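Local coordinates for kinesin-like protein (Caenorhabditis elegans, PDB 5X3E) that probably hydrolyses ATP to drive movement along microtubules, as a motor of the kinesin-6 family, at residues 245-257 / 390-402. Numbering follows the deposited sequence.
Sequences EIRHDRQQQMYVD and KLTHLFKNYLEGN. With SO4 (sulfate ion), chain M; SO4 (sulfate ion), chain C.
Asn397 grips the backbone of 245-257 with both ends of its amide. Its ND2 gives a nearly straight hydrogen bond to Gln252 O (3.1 Å, 171°); Gln252 O lies in the amide plane of Asn397, but the N-H comes from above the plane of the Gln252 carbonyl. OD1 accepts Met254 N at 3.0 Å, with that N in the plane of the Asn397 side-chain carbonyl. One short amide suits this place because it offers donor and acceptor side by side to a backbone that presents the reverse pair. The side-chain amide of Gln253 stacks on that of Asn397, their planes 18° apart. An alternative without the amide, such as a leucine here, would probably leave Met254 N and Gln252 O without these mates and the hairpin loop less firmly tied to helix 396-399.

Apolar contacts gather round Leu394, where branched aliphatic side chains from both strands suit a neighbour of their own kind. Ile246 turns CG1 to the side of its backbone N (chi1 -72°), which directs CG2 at Leu394 CA and the His393 ring; its CD1 lies 4.0 Å from Leu394 CB. Leu394 CD1 meets Val256 CG2 at 4.1 Å, and Ile224 of strand 213-225 touches Leu394 as well.

Flexible Met254 links the two groups: SD stands oblique to the His393 ring, 4.6 Å from its centroid, a sulfur-aromatic contact, and CE meets the end of Lys396.

On the exposed side, a sulfate, probably from the crystallisation liquor, joins the segments: His248 ND1 donates to its O1 at 2.9 Å, and His393 NE2 and Lys396 NZ add weak bonds. Two histidines and a lysine offer N-H donors that suit an anion.

As in other kinesins, this hairpin and helices 390-394 and 396-399 probably belong to the microtubule-facing side of the motor domain. The contact joins them through two directional bonds from one asparagine amide, which probably fix where the loop lies, and less specific aliphatic packing along the strands.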
loop_
_atom_site.group_PDB
_atom_site.type_symbol
_atom_site.label_atom_id
_atom_site.label_comp_id
_atom_site.label_asym_id
_atom_site.label_seq_id
_atom_site.Cartn_x
_atom_site.Cartn_y
_atom_site.Cartn_z
ATOM N N GLU A 245 0.619 -18.541 -2.322
ATOM C CA GLU A 245 0.583 -18.849 -0.902
ATOM C C GLU A 245 1.201 -17.699 -0.114
ATOM O O GLU A 245 2.273 -17.198 -0.470
ATOM C CB GLU A 245 1.317 -20.161 -0.616
ATOM C CG GLU A 245 1.245 -20.628 0.829
ATOM C CD GLU A 245 0.202 -21.704 1.041
ATOM O OE1 GLU A 245 -0.519 -22.030 0.076
ATOM O OE2 GLU A 245 0.111 -22.231 2.171
ATOM N N ILE A 246 0.522 -17.283 0.949
ATOM C CA ILE A 246 1.031 -16.255 1.848
ATOM C C ILE A 246 1.780 -16.949 2.980
ATOM O O ILE A 246 1.192 -17.735 3.732
ATOM C CB ILE A 246 -0.115 -15.382 2.383
ATOM C CG1 ILE A 246 -0.641 -14.482 1.261
ATOM C CG2 ILE A 246 0.340 -14.556 3.576
ATOM C CD1 ILE A 246 -1.987 -13.849 1.541
ATOM N N ARG A 247 3.079 -16.665 3.100
ATOM C CA ARG A 247 3.936 -17.352 4.058
ATOM C C ARG A 247 5.004 -16.393 4.568
ATOM O O ARG A 247 5.134 -15.264 4.086
ATOM C CB ARG A 247 4.571 -18.588 3.425
ATOM C CG ARG A 247 5.439 -18.287 2.218
ATOM C CD ARG A 247 5.847 -19.575 1.532
ATOM N NE ARG A 247 6.509 -20.510 2.439
ATOM C CZ ARG A 247 6.801 -21.764 2.117
ATOM N NH1 ARG A 247 6.483 -22.221 0.916
ATOM N NH2 ARG A 247 7.405 -22.561 2.986
ATOM N N HIS A 248 5.769 -16.845 5.563
ATOM C CA HIS A 248 6.854 -16.048 6.124
ATOM C C HIS A 248 8.210 -16.557 5.656
ATOM O O HIS A 248 8.340 -17.689 5.183
ATOM C CB HIS A 248 6.828 -16.045 7.656
ATOM C CG HIS A 248 7.098 -17.382 8.270
ATOM N ND1 HIS A 248 6.104 -18.302 8.511
ATOM C CD2 HIS A 248 8.249 -17.947 8.707
ATOM C CE1 HIS A 248 6.629 -19.381 9.062
ATOM N NE2 HIS A 248 7.929 -19.192 9.192
ATOM N N ASP A 249 9.228 -15.701 5.804
ATOM C CA ASP A 249 10.610 -16.061 5.528
ATOM C C ASP A 249 11.353 -16.310 6.840
ATOM O O ASP A 249 10.756 -16.346 7.921
ATOM C CB ASP A 249 11.299 -14.986 4.674
ATOM C CG ASP A 249 11.298 -13.600 5.322
ATOM O OD1 ASP A 249 11.208 -13.489 6.565
ATOM O OD2 ASP A 249 11.412 -12.607 4.568
ATOM N N ARG A 250 12.673 -16.496 6.752
ATOM C CA ARG A 250 13.456 -16.783 7.949
ATOM C C ARG A 250 13.488 -15.615 8.919
ATOM O O ARG A 250 13.680 -15.834 10.123
ATOM C CB ARG A 250 14.874 -17.207 7.570
ATOM C CG ARG A 250 14.877 -18.555 6.894
ATOM C CD ARG A 250 16.207 -19.282 6.964
ATOM N NE ARG A 250 16.024 -20.689 6.610
ATOM C CZ ARG A 250 15.940 -21.147 5.365
ATOM N NH1 ARG A 250 16.030 -20.314 4.339
ATOM N NH2 ARG A 250 15.765 -22.439 5.142
ATOM N N GLN A 251 13.287 -14.393 8.432
ATOM C CA GLN A 251 13.173 -13.207 9.273
ATOM C C GLN A 251 11.777 -13.053 9.869
ATOM O O GLN A 251 11.509 -12.049 10.529
ATOM C CB GLN A 251 13.519 -11.958 8.454
ATOM C CG GLN A 251 14.843 -12.002 7.686
ATOM C CD GLN A 251 16.056 -11.696 8.552
ATOM O OE1 GLN A 251 16.413 -12.473 9.437
ATOM N NE2 GLN A 251 16.689 -10.548 8.305
ATOM N N GLN A 252 10.911 -14.048 9.665
ATOM C CA GLN A 252 9.513 -14.048 10.088
ATOM C C GLN A 252 8.677 -12.998 9.362
ATOM O O GLN A 252 7.565 -12.684 9.796
ATOM C CB GLN A 252 9.385 -13.876 11.606
ATOM C CG GLN A 252 9.975 -15.039 12.379
ATOM C CD GLN A 252 9.329 -16.364 12.018
ATOM O OE1 GLN A 252 8.118 -16.442 11.809
ATOM N NE2 GLN A 252 10.140 -17.415 11.936
ATOM N N GLN A 253 9.179 -12.467 8.251
ATOM C CA GLN A 253 8.463 -11.468 7.467
ATOM C C GLN A 253 7.515 -12.127 6.474
ATOM O O GLN A 253 7.876 -13.102 5.808
ATOM C CB GLN A 253 9.445 -10.570 6.716
ATOM C CG GLN A 253 10.301 -9.699 7.612
ATOM C CD GLN A 253 9.499 -8.583 8.256
ATOM O OE1 GLN A 253 8.760 -7.863 7.579
ATOM N NE2 GLN A 253 9.647 -8.425 9.567
ATOM N N MET A 254 6.307 -11.582 6.368
ATOM C CA MET A 254 5.320 -12.129 5.448
ATOM C C MET A 254 5.682 -11.788 4.003
ATOM O O MET A 254 6.265 -10.742 3.715
ATOM C CB MET A 254 3.934 -11.585 5.779
ATOM C CG MET A 254 3.422 -12.022 7.140
ATOM S SD MET A 254 3.344 -13.812 7.297
ATOM C CE MET A 254 4.312 -14.009 8.779
ATOM N N TYR A 255 5.344 -12.699 3.093
ATOM C CA TYR A 255 5.515 -12.449 1.668
ATOM C C TYR A 255 4.639 -13.419 0.883
ATOM O O TYR A 255 4.087 -14.378 1.427
ATOM C CB TYR A 255 6.986 -12.567 1.233
ATOM C CG TYR A 255 7.541 -13.979 1.157
ATOM C CD1 TYR A 255 7.747 -14.601 -0.074
ATOM C CD2 TYR A 255 7.865 -14.690 2.310
ATOM C CE1 TYR A 255 8.259 -15.895 -0.154
ATOM C CE2 TYR A 255 8.380 -15.987 2.242
ATOM C CZ TYR A 255 8.574 -16.582 1.006
ATOM O OH TYR A 255 9.084 -17.858 0.930
ATOM N N VAL A 256 4.527 -13.156 -0.413
ATOM C CA VAL A 256 3.774 -13.997 -1.334
ATOM C C VAL A 256 4.786 -14.879 -2.061
ATOM O O VAL A 256 5.657 -14.372 -2.777
ATOM C CB VAL A 256 2.936 -13.153 -2.310
ATOM C CG1 VAL A 256 2.201 -14.041 -3.290
ATOM C CG2 VAL A 256 1.942 -12.265 -1.554
ATOM N N ASP A 257 4.657 -16.197 -1.871
ATOM C CA ASP A 257 5.686 -17.166 -2.258
ATOM C C ASP A 257 6.151 -16.992 -3.704
ATOM O O ASP A 257 7.318 -16.681 -3.960
ATOM C CB ASP A 257 5.152 -18.585 -2.011
ATOM C CG ASP A 257 6.198 -19.662 -2.238
ATOM O OD1 ASP A 257 7.351 -19.331 -2.578
ATOM O OD2 ASP A 257 5.879 -20.848 -2.031
ATOM N N LYS A 390 -6.951 -14.180 4.819
ATOM C CA LYS A 390 -5.716 -14.107 4.042
ATOM C C LYS A 390 -5.127 -12.703 4.078
ATOM O O LYS A 390 -3.913 -12.534 4.233
ATOM C CB LYS A 390 -5.969 -14.535 2.594
ATOM C CG LYS A 390 -5.371 -15.887 2.206
ATOM C CD LYS A 390 -6.162 -17.045 2.798
ATOM C CE LYS A 390 -5.762 -18.371 2.166
ATOM N NZ LYS A 390 -6.663 -19.482 2.582
ATOM N N LEU A 391 -5.982 -11.686 3.947
ATOM C CA LEU A 391 -5.516 -10.306 3.892
ATOM C C LEU A 391 -4.798 -9.926 5.178
ATOM O O LEU A 391 -3.701 -9.357 5.154
ATOM C CB LEU A 391 -6.697 -9.369 3.637
ATOM C CG LEU A 391 -6.406 -7.865 3.651
ATOM C CD1 LEU A 391 -5.477 -7.451 2.515
ATOM C CD2 LEU A 391 -7.698 -7.069 3.606
ATOM N N THR A 392 -5.406 -10.246 6.317
ATOM C CA THR A 392 -4.819 -9.891 7.601
ATOM C C THR A 392 -3.558 -10.703 7.897
ATOM O O THR A 392 -2.637 -10.204 8.556
ATOM C CB THR A 392 -5.864 -10.106 8.693
ATOM O OG1 THR A 392 -7.046 -9.363 8.373
ATOM C CG2 THR A 392 -5.356 -9.639 10.000
ATOM N N HIS A 393 -3.484 -11.935 7.394
ATOM C CA HIS A 393 -2.279 -12.740 7.566
ATOM C C HIS A 393 -1.091 -12.103 6.858
ATOM O O HIS A 393 0.029 -12.089 7.387
ATOM C CB HIS A 393 -2.546 -14.153 7.042
ATOM C CG HIS A 393 -1.472 -15.146 7.362
ATOM N ND1 HIS A 393 -1.267 -16.277 6.603
ATOM C CD2 HIS A 393 -0.561 -15.193 8.362
ATOM C CE1 HIS A 393 -0.267 -16.972 7.114
ATOM N NE2 HIS A 393 0.179 -16.336 8.182
ATOM N N LEU A 394 -1.322 -11.554 5.663
ATOM C CA LEU A 394 -0.247 -10.940 4.889
ATOM C C LEU A 394 0.373 -9.740 5.599
ATOM O O LEU A 394 1.551 -9.435 5.382
ATOM C CB LEU A 394 -0.784 -10.529 3.520
ATOM C CG LEU A 394 0.172 -9.873 2.530
ATOM C CD1 LEU A 394 1.353 -10.783 2.237
ATOM C CD2 LEU A 394 -0.573 -9.521 1.255
ATOM N N PHE A 395 -0.380 -9.068 6.471
ATOM C CA PHE A 395 0.132 -7.919 7.209
ATOM C C PHE A 395 0.297 -8.228 8.695
ATOM O O PHE A 395 0.124 -7.352 9.547
ATOM C CB PHE A 395 -0.771 -6.707 6.988
ATOM C CG PHE A 395 -0.970 -6.375 5.540
ATOM C CD1 PHE A 395 0.114 -6.012 4.748
ATOM C CD2 PHE A 395 -2.224 -6.451 4.960
ATOM C CE1 PHE A 395 -0.052 -5.726 3.403
ATOM C CE2 PHE A 395 -2.399 -6.162 3.616
ATOM C CZ PHE A 395 -1.311 -5.803 2.837
ATOM N N LYS A 396 0.646 -9.481 9.007
ATOM C CA LYS A 396 0.856 -9.886 10.391
ATOM C C LYS A 396 1.891 -9.004 11.083
ATOM O O LYS A 396 1.671 -8.552 12.213
ATOM C CB LYS A 396 1.269 -11.359 10.438
ATOM C CG LYS A 396 1.952 -11.774 11.728
ATOM C CD LYS A 396 2.555 -13.162 11.610
ATOM C CE LYS A 396 3.889 -13.258 12.333
ATOM N NZ LYS A 396 4.616 -14.517 12.015
ATOM N N ASN A 397 3.021 -8.748 10.421
ATOM C CA ASN A 397 4.091 -7.972 11.039
ATOM C C ASN A 397 3.601 -6.593 11.462
ATOM O O ASN A 397 3.839 -6.158 12.595
ATOM C CB ASN A 397 5.273 -7.858 10.075
ATOM C CG ASN A 397 5.794 -9.213 9.635
ATOM O OD1 ASN A 397 5.826 -9.524 8.444
ATOM N ND2 ASN A 397 6.198 -10.030 10.598
ATOM N N TYR A 398 2.912 -5.888 10.559
ATOM C CA TYR A 398 2.374 -4.571 10.881
ATOM C C TYR A 398 1.367 -4.645 12.026
ATOM O O TYR A 398 1.411 -3.841 12.965
ATOM C CB TYR A 398 1.724 -3.953 9.639
ATOM C CG TYR A 398 2.667 -3.663 8.493
ATOM C CD1 TYR A 398 2.784 -4.545 7.427
ATOM C CD2 TYR A 398 3.438 -2.505 8.471
ATOM C CE1 TYR A 398 3.642 -4.286 6.371
ATOM C CE2 TYR A 398 4.298 -2.233 7.415
ATOM C CZ TYR A 398 4.394 -3.126 6.368
ATOM O OH TYR A 398 5.246 -2.864 5.319
ATOM N N LEU A 399 0.436 -5.595 11.957
ATOM C CA LEU A 399 -0.607 -5.689 12.971
ATOM C C LEU A 399 -0.078 -6.157 14.321
ATOM O O LEU A 399 -0.757 -5.963 15.337
ATOM C CB LEU A 399 -1.712 -6.618 12.485
ATOM C CG LEU A 399 -2.423 -6.033 11.271
ATOM C CD1 LEU A 399 -3.164 -7.100 10.513
ATOM C CD2 LEU A 399 -3.377 -4.950 11.731
ATOM N N GLU A 400 1.099 -6.782 14.357
ATOM C CA GLU A 400 1.786 -7.066 15.607
ATOM C C GLU A 400 2.716 -5.933 16.011
ATOM O O GLU A 400 3.578 -6.119 16.877
ATOM C CB GLU A 400 2.545 -8.389 15.511
ATOM C CG GLU A 400 1.641 -9.614 15.596
ATOM C CD GLU A 400 2.416 -10.912 15.555
ATOM O OE1 GLU A 400 3.625 -10.868 15.251
ATOM O OE2 GLU A 400 1.821 -11.972 15.839
ATOM N N GLY A 401 2.553 -4.770 15.391
ATOM C CA GLY A 401 3.201 -3.555 15.824
ATOM C C GLY A 401 4.538 -3.258 15.196
ATOM O O GLY A 401 5.295 -2.456 15.751
ATOM N N ASN A 402 4.880 -3.897 14.083
ATOM C CA ASN A 402 6.154 -3.660 13.419
ATOM C C ASN A 402 5.912 -2.770 12.208
ATOM O O ASN A 402 5.213 -3.167 11.272
ATOM C CB ASN A 402 6.841 -4.960 13.003
ATOM C CG ASN A 402 8.252 -4.723 12.483
ATOM O OD1 ASN A 402 8.487 -4.682 11.274
ATOM N ND2 ASN A 402 9.196 -4.553 13.402
HETATM S S SO4 M . 2.798 -18.146 9.528
HETATM O O1 SO4 M . 3.250 -18.109 8.139
HETATM O O2 SO4 M . 2.796 -16.803 10.105
HETATM O O3 SO4 M . 1.454 -18.715 9.571
HETATM O O4 SO4 M . 3.693 -18.989 10.315
HETATM S S SO4 C . 5.672 -9.928 -1.748
HETATM O O1 SO4 C . 6.975 -9.747 -1.106
HETATM O O2 SO4 C . 4.901 -8.690 -1.662
HETATM O O3 SO4 C . 4.937 -10.985 -1.068
HETATM O O4 SO4 C . 5.855 -10.301 -3.143
#